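Local structure of CopN (Chlamydia pneumoniae, 4NRH) at residues A[36-41]-A[68-73]; A[48-53]-A[84-89]; A[58-63]-A[121-126]; A[63-68]-A[103-108]; A[97-102]-A[174-179]. The protein probably acts as a gatekeeper of type III secretion, binding the chaperone Scc3 in a complex thought to direct translocator secretion. One frame throughout, in Å; residues are numbered along the deposited sequence.

Contact 1 of 5, residues A[36-41]-A[68-73]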
# COMPACT_ATOMS: atom_id res chain seq x y z
N GLY A 36 -27.64 24.85 27.03
CA GLY A 36 -27.29 25.00 28.44
C GLY A 36 -26.09 25.90 28.62
O GLY A 36 -26.03 26.70 29.55
N LEU A 37 -25.11 25.75 27.73
CA LEU A 37 -23.93 26.60 27.74
C LEU A 37 -24.30 28.04 27.38
O LEU A 37 -23.83 28.99 28.01
CB LEU A 37 -22.87 26.06 26.77
CG LEU A 37 -21.60 26.90 26.59
CD1 LEU A 37 -20.93 27.15 27.94
CD2 LEU A 37 -20.65 26.23 25.62
N ARG A 38 -25.13 28.18 26.36
CA ARG A 38 -25.62 29.48 25.92
C ARG A 38 -26.37 30.22 27.02
O ARG A 38 -26.18 31.42 27.21
CB ARG A 38 -26.54 29.31 24.70
CG ARG A 38 -27.12 30.61 24.18
CD ARG A 38 -28.34 30.34 23.31
NE ARG A 38 -29.42 29.73 24.08
CZ ARG A 38 -30.55 29.27 23.54
NH1 ARG A 38 -30.75 29.35 22.23
NH2 ARG A 38 -31.48 28.73 24.32
N ASP A 39 -27.21 29.49 27.75
CA ASP A 39 -28.03 30.08 28.81
C ASP A 39 -27.21 30.46 30.04
O ASP A 39 -27.65 31.27 30.86
CB ASP A 39 -29.15 29.12 29.21
CG ASP A 39 -30.14 28.88 28.08
OD1 ASP A 39 -30.17 29.68 27.13
OD2 ASP A 39 -30.88 27.87 28.15
N ALA A 40 -26.02 29.88 30.16
CA ALA A 40 -25.15 30.15 31.30
C ALA A 40 -24.31 31.40 31.08
O ALA A 40 -23.70 31.93 32.02
CB ALA A 40 -24.25 28.95 31.58
N ILE A 41 -24.27 31.88 29.84
CA ILE A 41 -23.45 33.04 29.49
C ILE A 41 -24.31 34.29 29.38
O ILE A 41 -25.20 34.38 28.53
CB ILE A 41 -22.71 32.82 28.16
CG1 ILE A 41 -21.83 31.56 28.25
CG2 ILE A 41 -21.86 34.03 27.81
CD1 ILE A 41 -21.32 31.09 26.91
N LEU A 68 -18.08 26.87 20.60
CA LEU A 68 -17.77 28.28 20.36
C LEU A 68 -18.27 28.75 19.00
O LEU A 68 -18.78 29.86 18.88
CB LEU A 68 -16.26 28.51 20.48
CG LEU A 68 -15.77 28.65 21.93
CD1 LEU A 68 -14.28 28.42 22.01
CD2 LEU A 68 -16.15 30.02 22.49
N ASP A 69 -18.11 27.91 17.98
CA ASP A 69 -18.67 28.20 16.66
C ASP A 69 -20.18 28.41 16.76
O ASP A 69 -20.73 29.32 16.13
CB ASP A 69 -18.37 27.06 15.68
CG ASP A 69 -16.89 26.93 15.38
OD1 ASP A 69 -16.17 27.96 15.44
OD2 ASP A 69 -16.44 25.81 15.07
N TYR A 70 -20.84 27.57 17.55
CA TYR A 70 -22.28 27.67 17.74
C TYR A 70 -22.68 28.96 18.45
O TYR A 70 -23.62 29.64 18.04
CB TYR A 70 -22.81 26.47 18.53
CG TYR A 70 -24.12 26.74 19.23
CD1 TYR A 70 -25.31 26.81 18.50
CD2 TYR A 70 -24.18 26.94 20.60
CE1 TYR A 70 -26.51 27.07 19.13
CE2 TYR A 70 -25.38 27.20 21.23
CZ TYR A 70 -26.54 27.27 20.49
OH TYR A 70 -27.74 27.53 21.12
N LEU A 71 -21.96 29.29 19.52
CA LEU A 71 -22.26 30.47 20.32
C LEU A 71 -22.14 31.75 19.50
O LEU A 71 -23.00 32.63 19.58
CB LEU A 71 -21.33 30.55 21.53
CG LEU A 71 -21.53 29.48 22.61
CD1 LEU A 71 -20.44 29.58 23.67
CD2 LEU A 71 -22.91 29.59 23.23
N VAL A 72 -21.08 31.84 18.70
CA VAL A 72 -20.88 32.99 17.82
C VAL A 72 -22.00 33.10 16.79
O VAL A 72 -22.50 34.19 16.50
CB VAL A 72 -19.52 32.89 17.10
CG1 VAL A 72 -19.43 33.92 15.98
CG2 VAL A 72 -18.38 33.08 18.09
N GLN A 73 -22.41 31.95 16.25
CA GLN A 73 -23.40 31.92 15.17
C GLN A 73 -24.83 32.19 15.66
O GLN A 73 -25.62 32.81 14.95
CB GLN A 73 -23.35 30.58 14.45
CG GLN A 73 -24.10 30.55 13.13
CD GLN A 73 -24.03 29.21 12.43
OE1 GLN A 73 -23.30 28.31 12.86
NE2 GLN A 73 -24.78 29.06 11.35
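The guanidinium of Arg-38 and the phenol of Tyr-70 lie near each other with planes 36° apart, neither stacked nor square-on. Tyr-70 OH approaches the guanidinium obliquely and sits 3.6 Å from Arg-38 CD. In turn, Arg-38 CB comes up obliquely to the tyrosine ring. At the edge of the guanidinium, Asp-39 CG lies in the guanidinium plane. NE and NH2 grip side-on and both converge on Asp-39 OD1; the distance from Arg-38 NE to Asp-39 OD1 is 3.1 Å, and NE meets that oxygen from above the carboxylate plane. A bend at chi3 (64°) places NE for this pairing with the next residue along the chain.

Leu-71 does the apolar work, its two methyls splitting between neighbours. CD1 of Leu-71 meets Ile-41 CD1 tip to tip at 3.7 Å, and also Leu-37 CD2 at 3.9 Å, with the two leucines crossing at about a right angle. CD2 of Leu-71 rests 3.8 Å from Arg-38 CA, against the helix backbone itself. Tyr-70 is enclosed further by Leu-18 and Ala-19 of helix 18-24 and by Leu-34 and Arg-35 of helix 31-40, while Leu-71 also leans on Leu-86.

The axes of the short helical segments 36-40 and 68-73 pass 10.6 Å apart at -57°. Leu-71 set among Leu-37 and Arg-38 of helix 31-40 and Ile-41 just beyond its end, with Tyr-70 and the aliphatic part of Arg-38 beside it, is side-by-side helix packing in the all-helical HrpJ-like domain.

Contact 2 of 5, residues A[48-53]-A[84-89]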
# COMPACT_ATOMS: atom_id res chain seq x y z
N GLU A 48 -12.90 36.19 28.87
CA GLU A 48 -12.38 35.33 29.94
C GLU A 48 -13.50 34.52 30.59
O GLU A 48 -13.36 33.32 30.80
CB GLU A 48 -11.65 36.16 31.00
CG GLU A 48 -10.33 36.76 30.54
CD GLU A 48 -10.50 37.98 29.67
OE1 GLU A 48 -11.61 38.56 29.66
OE2 GLU A 48 -9.53 38.38 28.99
N ASP A 49 -14.60 35.20 30.90
CA ASP A 49 -15.76 34.55 31.50
C ASP A 49 -16.31 33.46 30.58
O ASP A 49 -16.67 32.37 31.03
CB ASP A 49 -16.86 35.57 31.80
CG ASP A 49 -16.49 36.51 32.92
OD1 ASP A 49 -15.60 36.17 33.73
OD2 ASP A 49 -17.09 37.61 33.00
N ILE A 50 -16.38 33.77 29.29
CA ILE A 50 -16.86 32.83 28.29
C ILE A 50 -16.01 31.57 28.24
O ILE A 50 -16.54 30.46 28.33
CB ILE A 50 -16.88 33.48 26.89
CG1 ILE A 50 -17.91 34.61 26.83
CG2 ILE A 50 -17.16 32.43 25.82
CD1 ILE A 50 -17.71 35.55 25.67
N LEU A 51 -14.70 31.75 28.12
CA LEU A 51 -13.78 30.61 28.04
C LEU A 51 -13.86 29.72 29.27
O LEU A 51 -13.90 28.50 29.15
CB LEU A 51 -12.35 31.11 27.84
CG LEU A 51 -12.03 31.72 26.47
CD1 LEU A 51 -10.62 32.29 26.45
CD2 LEU A 51 -12.20 30.68 25.37
N ALA A 52 -13.92 30.34 30.45
CA ALA A 52 -14.01 29.61 31.71
C ALA A 52 -15.24 28.70 31.74
O ALA A 52 -15.15 27.54 32.15
CB ALA A 52 -14.04 30.58 32.88
N LEU A 53 -16.37 29.23 31.30
CA LEU A 53 -17.61 28.47 31.24
C LEU A 53 -17.53 27.34 30.22
O LEU A 53 -18.15 26.28 30.41
CB LEU A 53 -18.79 29.40 30.91
CG LEU A 53 -19.30 30.27 32.06
CD1 LEU A 53 -20.32 31.28 31.56
CD2 LEU A 53 -19.90 29.40 33.16
N GLU A 84 -19.38 40.16 20.09
CA GLU A 84 -18.00 40.64 19.98
C GLU A 84 -17.10 39.89 20.95
O GLU A 84 -15.99 39.49 20.61
CB GLU A 84 -17.92 42.14 20.22
CG GLU A 84 -16.51 42.70 20.16
CD GLU A 84 -16.44 44.16 20.56
OE1 GLU A 84 -17.46 44.71 21.00
OE2 GLU A 84 -15.34 44.75 20.44
N ALA A 85 -17.58 39.72 22.18
CA ALA A 85 -16.83 39.02 23.21
C ALA A 85 -16.64 37.55 22.86
O ALA A 85 -15.59 36.97 23.13
CB ALA A 85 -17.53 39.15 24.56
N LEU A 86 -17.66 36.95 22.25
CA LEU A 86 -17.59 35.55 21.84
C LEU A 86 -16.60 35.32 20.71
O LEU A 86 -15.87 34.33 20.71
CB LEU A 86 -18.98 35.05 21.43
CG LEU A 86 -19.97 34.81 22.57
CD1 LEU A 86 -21.39 34.73 22.04
CD2 LEU A 86 -19.61 33.53 23.31
N ILE A 87 -16.57 36.24 19.75
CA ILE A 87 -15.64 36.16 18.63
C ILE A 87 -14.20 36.22 19.13
O ILE A 87 -13.35 35.43 18.70
CB ILE A 87 -15.88 37.28 17.61
CG1 ILE A 87 -17.24 37.09 16.92
CG2 ILE A 87 -14.77 37.31 16.57
CD1 ILE A 87 -17.69 38.29 16.11
N GLN A 88 -13.93 37.15 20.04
CA GLN A 88 -12.61 37.27 20.66
C GLN A 88 -12.26 36.00 21.44
O GLN A 88 -11.15 35.49 21.34
CB GLN A 88 -12.54 38.48 21.58
CG GLN A 88 -12.58 39.82 20.87
CD GLN A 88 -12.86 40.98 21.82
OE1 GLN A 88 -13.68 41.84 21.53
NE2 GLN A 88 -12.16 40.99 22.95
N ALA A 89 -13.23 35.52 22.22
CA ALA A 89 -13.04 34.32 23.03
C ALA A 89 -12.71 33.10 22.18
O ALA A 89 -11.82 32.32 22.53
CB ALA A 89 -14.27 34.06 23.88
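Leu-51 and Ala-89 mark the place where helices 47-57 and 80-97 cross; the axes of their short segments 48-53 and 84-89 pass 9.1 Å apart, inclined at -61°, with Leu-51 CA 6.3 Å from Ala-89 CA. The small side chain of Ala-89 is consistent with this close approach. Ile-50 carries most of the side-chain contact. Its CD1 reaches over the turn between Ala-85 and Leu-86, 3.8 Å from Ala-85 CB and 3.6 Å from Leu-86 CD2; the isoleucine and Leu-86 cross at about a right angle. The other branch, Ile-50 CG2, stands anti to the backbone N and lies between Leu-86 CD2, at 3.7 Å, and Ala-89 CB, at 3.8 Å. That methyl of Ala-89 is also met by a second residue, with Leu-51 CG 4.1 Å from Ala-89 CB. Leu-51 CD2 goes further and presses on the backbone, 3.3 Å from Ala-89 O, a snug fit of methyl against carbonyl.

Around this pair, Pro-47 at the start of helix 47-57 also touches Ala-85 and Ala-89. Leu-86 continues onto Leu-71 and Val-72 of helix 61-74, and Ile-50 onto Ile-41 in the loop after helix 31-40. Leu-51 extends along helix 80-97 to Thr-92 and His-93.

Contact 3 of 5, residues A[58-63]-A[121-126]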
# COMPACT_ATOMS: atom_id res chain seq x y z
N ILE A 58 -17.66 21.79 28.84
CA ILE A 58 -17.19 20.93 27.76
C ILE A 58 -15.75 20.50 28.02
O ILE A 58 -14.87 21.34 28.22
CB ILE A 58 -17.27 21.64 26.40
CG1 ILE A 58 -18.66 22.22 26.17
CG2 ILE A 58 -16.90 20.67 25.28
CD1 ILE A 58 -19.75 21.17 26.04
N LYS A 59 -15.52 19.19 28.03
CA LYS A 59 -14.22 18.64 28.39
C LYS A 59 -13.25 18.56 27.21
O LYS A 59 -12.07 18.90 27.34
CB LYS A 59 -14.40 17.25 29.00
CG LYS A 59 -13.11 16.45 29.14
CD LYS A 59 -13.40 14.99 29.48
CE LYS A 59 -12.15 14.27 29.92
NZ LYS A 59 -11.62 14.79 31.21
N ASP A 60 -13.74 18.13 26.06
CA ASP A 60 -12.89 17.93 24.89
C ASP A 60 -12.73 19.21 24.09
O ASP A 60 -13.72 19.82 23.68
CB ASP A 60 -13.45 16.81 24.00
CG ASP A 60 -12.47 16.37 22.93
OD1 ASP A 60 -12.32 17.09 21.93
OD2 ASP A 60 -11.86 15.30 23.10
N PRO A 61 -11.47 19.64 23.87
CA PRO A 61 -11.11 20.86 23.14
C PRO A 61 -11.78 20.98 21.76
O PRO A 61 -12.13 22.08 21.35
CB PRO A 61 -9.60 20.74 22.99
CG PRO A 61 -9.17 19.93 24.16
CD PRO A 61 -10.28 18.94 24.39
N ALA A 62 -11.94 19.85 21.07
CA ALA A 62 -12.58 19.86 19.75
C ALA A 62 -14.05 20.25 19.87
O ALA A 62 -14.57 21.01 19.05
CB ALA A 62 -12.44 18.50 19.09
N LEU A 63 -14.71 19.71 20.89
CA LEU A 63 -16.11 20.04 21.14
C LEU A 63 -16.24 21.45 21.71
O LEU A 63 -17.23 22.14 21.46
CB LEU A 63 -16.75 19.02 22.09
CG LEU A 63 -17.27 17.71 21.47
CD1 LEU A 63 -18.28 18.01 20.37
CD2 LEU A 63 -16.14 16.84 20.95
N SER A 121 -12.84 5.28 22.29
CA SER A 121 -13.59 6.53 22.19
C SER A 121 -13.18 7.31 20.95
O SER A 121 -12.04 7.19 20.49
CB SER A 121 -13.39 7.38 23.45
OG SER A 121 -12.08 7.92 23.49
N PRO A 122 -14.10 8.11 20.40
CA PRO A 122 -13.79 9.00 19.27
C PRO A 122 -12.64 9.94 19.58
O PRO A 122 -11.81 10.23 18.70
CB PRO A 122 -15.09 9.77 19.05
CG PRO A 122 -16.16 8.88 19.60
CD PRO A 122 -15.53 8.17 20.76
N SER A 123 -12.58 10.42 20.81
CA SER A 123 -11.52 11.34 21.23
C SER A 123 -10.19 10.61 21.30
O SER A 123 -9.13 11.20 21.07
CB SER A 123 -11.85 11.97 22.59
OG SER A 123 -12.00 10.97 23.59
N GLY A 124 -10.25 9.32 21.63
CA GLY A 124 -9.07 8.48 21.65
C GLY A 124 -8.45 8.36 20.27
O GLY A 124 -7.23 8.38 20.12
N LEU A 125 -9.30 8.25 19.26
CA LEU A 125 -8.85 8.18 17.87
C LEU A 125 -8.26 9.51 17.42
O LEU A 125 -7.26 9.55 16.70
CB LEU A 125 -9.99 7.75 16.95
CG LEU A 125 -10.44 6.29 17.06
CD1 LEU A 125 -11.49 5.97 16.01
CD2 LEU A 125 -9.26 5.35 16.94
N ARG A 126 -8.89 10.61 17.83
CA ARG A 126 -8.42 11.94 17.46
C ARG A 126 -7.06 12.24 18.10
O ARG A 126 -6.20 12.86 17.49
CB ARG A 126 -9.43 13.02 17.86
CG ARG A 126 -10.73 12.96 17.08
CD ARG A 126 -11.57 14.20 17.30
NE ARG A 126 -11.99 14.38 18.69
CZ ARG A 126 -13.09 13.86 19.22
NH1 ARG A 126 -13.88 13.11 18.47
NH2 ARG A 126 -13.39 14.07 20.49
O HOH W 1 -10.27 15.68 20.71
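Asp-60 and Arg-126 meet tip to tip where two helix starts face each other in the HrpJ-like helical domain: Asp-60 is the N-cap of helix 61-74, and Ser-121 is the N-cap of helix 122-133.

The two oxygens of Asp-60 have separate jobs. OD1 of Asp-60 takes the capping bond from Ala-62 N at 2.9 Å, meeting it on the anti side of the carboxylate, and receives a second hydrogen from water 1. OD2 of Asp-60 takes a weak bond from Arg-126 NH2 at 3.3 Å, part of a salt bridge. It approaches at the guanidinium edge, although the carboxylate plane stands 84° to the guanidinium plane.

Arg-126 is supplied on several sides. Its NE donates to water 1 at 3.0 Å, so this water ties the arginine to the capping oxygen alongside the direct salt bridge. NH1 has stronger company in Glu-28, its salt-bridge partner, and in Ser-111 OG. The two carboxylates nearby would favour the charged guanidinium. The chain bends at chi3 (-63°), which places NE; one guanidinium face lies near Pro-122 O and Ser-123 CA, at the start of its own helix.

At the other cap, Ser-121 OG accepts from Gly-124 N at 3.0 Å, satisfying an amide of the first turn. The rest is close contact without bonding: Ser-123 CB lies 3.4 Å from Asp-60 OD2, and Ala-62 CB approaches Arg-126 NE. Leu-63 crosses the arginine at about a right angle, its CD2 methyl 3.9 Å from Arg-126 NH2.

Contact 4 of 5, residues A[63-68]-A[103-108]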
# COMPACT_ATOMS: atom_id res chain seq x y z
N LEU A 63 -14.71 19.71 20.89
CA LEU A 63 -16.11 20.04 21.14
C LEU A 63 -16.24 21.45 21.71
O LEU A 63 -17.23 22.14 21.46
CB LEU A 63 -16.75 19.02 22.09
CG LEU A 63 -17.27 17.71 21.47
CD1 LEU A 63 -18.28 18.01 20.37
CD2 LEU A 63 -16.14 16.84 20.95
N GLN A 64 -15.24 21.87 22.48
CA GLN A 64 -15.18 23.25 22.96
C GLN A 64 -15.15 24.21 21.78
O GLN A 64 -15.84 25.23 21.76
CB GLN A 64 -13.95 23.47 23.84
CG GLN A 64 -13.94 22.69 25.14
CD GLN A 64 -12.64 22.84 25.90
OE1 GLN A 64 -11.74 23.55 25.47
NE2 GLN A 64 -12.54 22.16 27.04
N SER A 65 -14.33 23.87 20.79
CA SER A 65 -14.19 24.67 19.58
C SER A 65 -15.48 24.66 18.77
O SER A 65 -15.85 25.66 18.16
CB SER A 65 -13.03 24.15 18.72
OG SER A 65 -12.83 24.96 17.58
N THR A 66 -16.16 23.52 18.78
CA THR A 66 -17.45 23.38 18.10
C THR A 66 -18.52 24.23 18.78
O THR A 66 -19.29 24.93 18.11
CB THR A 66 -17.91 21.91 18.06
OG1 THR A 66 -16.97 21.13 17.32
CG2 THR A 66 -19.28 21.80 17.42
N ALA A 67 -18.55 24.17 20.11
CA ALA A 67 -19.51 24.94 20.89
C ALA A 67 -19.33 26.44 20.69
O ALA A 67 -20.31 27.18 20.61
CB ALA A 67 -19.39 24.58 22.37
N LEU A 68 -18.08 26.87 20.60
CA LEU A 68 -17.77 28.28 20.36
C LEU A 68 -18.27 28.75 19.00
O LEU A 68 -18.78 29.86 18.88
CB LEU A 68 -16.26 28.51 20.48
CG LEU A 68 -15.77 28.65 21.93
CD1 LEU A 68 -14.28 28.42 22.01
CD2 LEU A 68 -16.15 30.02 22.49
N GLY A 103 -7.56 20.94 14.48
CA GLY A 103 -7.22 19.69 13.83
C GLY A 103 -8.13 18.55 14.25
O GLY A 103 -8.57 17.76 13.41
N ALA A 104 -8.40 18.47 15.54
CA ALA A 104 -9.30 17.45 16.08
C ALA A 104 -10.73 17.65 15.58
O ALA A 104 -11.42 16.69 15.24
CB ALA A 104 -9.26 17.46 17.60
N LYS A 105 -11.17 18.90 15.55
CA LYS A 105 -12.52 19.23 15.10
C LYS A 105 -12.74 18.86 13.63
O LYS A 105 -13.84 18.48 13.24
CB LYS A 105 -12.80 20.73 15.31
CG LYS A 105 -14.17 21.18 14.86
CD LYS A 105 -14.46 22.61 15.30
CE LYS A 105 -13.54 23.61 14.59
NZ LYS A 105 -13.84 25.01 15.00
N ASN A 106 -11.69 18.97 12.82
CA ASN A 106 -11.79 18.66 11.40
C ASN A 106 -11.88 17.17 11.09
O ASN A 106 -12.16 16.78 9.96
CB ASN A 106 -10.61 19.27 10.65
CG ASN A 106 -10.65 20.78 10.61
OD1 ASN A 106 -11.68 21.39 10.91
ND2 ASN A 106 -9.53 21.40 10.25
N ILE A 107 -11.64 16.33 12.10
CA ILE A 107 -11.78 14.89 11.94
C ILE A 107 -12.79 14.34 12.94
O ILE A 107 -12.81 13.14 13.22
CB ILE A 107 -10.43 14.16 12.13
CG1 ILE A 107 -9.88 14.41 13.53
CG2 ILE A 107 -9.44 14.60 11.06
CD1 ILE A 107 -8.75 13.47 13.91
N LEU A 108 -13.62 15.23 13.46
CA LEU A 108 -14.62 14.90 14.48
C LEU A 108 -15.56 13.78 14.04
O LEU A 108 -15.68 12.76 14.72
CB LEU A 108 -15.42 16.15 14.83
CG LEU A 108 -16.23 16.15 16.13
CD1 LEU A 108 -15.33 15.89 17.32
CD2 LEU A 108 -16.95 17.47 16.29
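Lys-105 and Ser-65 anchor a mostly buried contact of mixed character, in which helix 61-74 packs against the last part of helix 99-105 and the turn leading into helix 108-115.

The polar end is clear-cut. Lys-105 NZ donates to Ser-65 OG at 2.8 Å, and the ammonium also makes a salt bridge, its strongest polar link, with Asp-69 OD2, one turn further along the same helix as the serine. The lysine thus spans two successive turns of one helix face. Its chain leaves with CG anti to the backbone N and bends at chi3 (67°), which carries Lys-105 CE to within 3.4 Å of Ser-65 OG. On the serine side, OG stands anti to its own backbone N (chi1 -177°), turned toward the lysine.

Midway, the lysine methylenes pass obliquely across Thr-66, whose OG1 is 3.5 Å from Lys-105 CD. That hydroxyl is bonded within its own helix to Ala-62 O, so the approach is packing of methylene against oxygen. Leu-108 CD2 lies 3.8 Å from the same Thr-66 OG1.

The other branch of Leu-108 serves the apolar end: its CD1 meets Leu-63 CD2 at 3.8 Å, the two leucines crossing at about a right angle. Leu-108 also touches Arg-126, joining helix 122-133 to the packing.

Lys-105 and Leu-108 are the first and last residues of a type I beta turn, closed by a weak bond from Leu-108 N to Lys-105 O at 3.3 Å. This is a type I turn joining two consecutive helices of the HrpJ-like domain, docked on a third helix by the first and last residues of the turn.

Contact 5 of 5, residues A[97-102]-A[174-179]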
# COMPACT_ATOMS: atom_id res chain seq x y z
N PHE A 97 -5.18 26.49 22.01
CA PHE A 97 -5.16 25.05 21.78
C PHE A 97 -4.58 24.67 20.42
O PHE A 97 -3.99 23.60 20.27
CB PHE A 97 -6.58 24.48 21.91
CG PHE A 97 -7.08 24.43 23.32
CD1 PHE A 97 -6.77 23.35 24.15
CD2 PHE A 97 -7.86 25.45 23.84
CE1 PHE A 97 -7.23 23.30 25.45
CE2 PHE A 97 -8.32 25.41 25.14
CZ PHE A 97 -8.01 24.33 25.95
N GLY A 98 -4.72 25.56 19.45
CA GLY A 98 -4.22 25.33 18.10
C GLY A 98 -4.77 24.07 17.46
O GLY A 98 -5.99 23.90 17.35
N ARG A 99 -3.87 23.20 17.02
CA ARG A 99 -4.26 21.98 16.31
C ARG A 99 -5.05 21.02 17.20
O ARG A 99 -5.84 20.22 16.70
CB ARG A 99 -3.02 21.27 15.76
CG ARG A 99 -3.34 20.29 14.65
CD ARG A 99 -2.14 19.46 14.26
NE ARG A 99 -2.47 18.53 13.19
CZ ARG A 99 -2.00 17.29 13.10
NH1 ARG A 99 -1.18 16.82 14.03
NH2 ARG A 99 -2.37 16.52 12.09
N THR A 100 -4.83 21.10 18.50
CA THR A 100 -5.55 20.27 19.46
C THR A 100 -7.05 20.55 19.38
O THR A 100 -7.87 19.67 19.65
CB THR A 100 -5.05 20.52 20.90
OG1 THR A 100 -3.63 20.32 20.96
CG2 THR A 100 -5.72 19.58 21.89
N ALA A 101 -7.41 21.77 19.00
CA ALA A 101 -8.81 22.14 18.83
C ALA A 101 -9.26 22.03 17.38
O ALA A 101 -10.22 21.31 17.08
CB ALA A 101 -9.04 23.56 19.34
N ILE A 102 -8.57 22.72 16.48
CA ILE A 102 -9.00 22.81 15.09
C ILE A 102 -8.75 21.51 14.31
O ILE A 102 -9.62 21.04 13.58
CB ILE A 102 -8.29 23.96 14.36
CG1 ILE A 102 -8.48 25.27 15.13
CG2 ILE A 102 -8.84 24.11 12.94
CD1 ILE A 102 -9.92 25.68 15.30
N GLY A 174 -4.06 22.53 5.47
CA GLY A 174 -3.96 23.33 6.68
C GLY A 174 -2.57 23.90 6.94
O GLY A 174 -1.62 23.60 6.22
N PRO A 175 -2.45 24.73 7.99
CA PRO A 175 -1.19 25.37 8.38
C PRO A 175 -0.36 24.53 9.34
O PRO A 175 0.83 24.81 9.52
CB PRO A 175 -1.67 26.65 9.06
CG PRO A 175 -2.95 26.26 9.70
CD PRO A 175 -3.59 25.24 8.77
N TYR A 176 -0.97 23.52 9.94
CA TYR A 176 -0.31 22.75 11.00
C TYR A 176 0.64 21.69 10.45
O TYR A 176 1.79 21.61 10.89
CB TYR A 176 -1.37 22.09 11.89
CG TYR A 176 -2.34 23.08 12.49
CD1 TYR A 176 -1.91 24.04 13.41
CD2 TYR A 176 -3.68 23.07 12.14
CE1 TYR A 176 -2.79 24.95 13.96
CE2 TYR A 176 -4.57 23.98 12.69
CZ TYR A 176 -4.12 24.92 13.60
OH TYR A 176 -5.00 25.82 14.15
N VAL A 177 0.17 20.88 9.51
CA VAL A 177 1.00 19.82 8.94
C VAL A 177 1.13 19.98 7.42
O VAL A 177 0.12 20.01 6.71
CB VAL A 177 0.43 18.42 9.26
CG1 VAL A 177 1.25 17.34 8.58
CG2 VAL A 177 0.39 18.20 10.77
N PRO A 178 2.37 20.09 6.93
CA PRO A 178 2.67 20.32 5.51
C PRO A 178 2.21 19.17 4.62
O PRO A 178 2.17 18.02 5.05
CB PRO A 178 4.19 20.46 5.49
CG PRO A 178 4.66 19.75 6.71
CD PRO A 178 3.60 19.99 7.74
N SER A 179 1.85 19.50 3.38
CA SER A 179 1.35 18.53 2.41
C SER A 179 2.33 17.39 2.16
O SER A 179 1.93 16.22 2.14
CB SER A 179 1.02 19.23 1.09
OG SER A 179 0.87 18.29 0.04
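Gly-98 touches Tyr-176 through its backbone, with its carbonyl carbon 3.8 Å from Tyr-176 OH. It is the first residue to leave helical geometry after helix 80-97, and its positive phi (57°) is one that glycine adopts easily. Its O then receives both Ala-101 N and Ile-102 N, tying the glycine into the first turn of helix 99-105.

Arg-99 follows and spreads along the loop. Its CB stands over one face of the Tyr-176 ring, 3.9 Å from the centroid, in a CH-pi contact. The chain then runs out extended, sliding past the tyrosine in the opposite direction, and Arg-99 CD reaches Tyr-176 CB at 3.6 Å. Further on, Val-177 CG2 sits over the centre of one guanidinium face, 3.5 Å from Arg-99 CZ. The guanidinium also bonds to helix 122-133: NH2 pairs with Thr-133 OG1, and NH1 makes a weak bond to Leu-130 O.

This is a surface docking of the loop between helices 152-172 and 179-215 on the junction of helices 80-97 and 99-105. The tyrosine ring is sandwiched, with Arg-99 on one face and Pro-175 CG over the centre of the opposite one, 4.0 Å above the plane.

At Ile-102, one turn on, the contact reaches the far end of the ring. The isoleucine crosses the tyrosine at about a right angle; its CB is 4.1 Å from Tyr-176 CE2 and its CG1 3.7 Å from Tyr-176 OH. Beyond CG1 the side chain leads away from the loop, and Ile-102 also packs on Ser-65 of helix 61-74.

Overall arrangement
Contacts 1 to 4 are buried and lie within the HrpJ-like range; contact 5 is a surface contact that brings in a later loop. Helix 61-74 serves contacts 1, 3 and 4, and helix 99-105 serves contacts 4 and 5. Contacts 1 and 2 touch through Leu-71 and Leu-86 and are built chiefly of aliphatic packing between inclined helices. Closer to the centre of the chain, contacts 3 and 4 share Leu-63 and add polar links to the packing: a weak salt bridge of an arginine to an N-cap aspartate, a lysine-to-serine hydrogen bond. The salt bridge from Asp-69 to Lys-105 connects contacts 1 and 4. Contact 5 instead stacks aliphatic groups on flat ones.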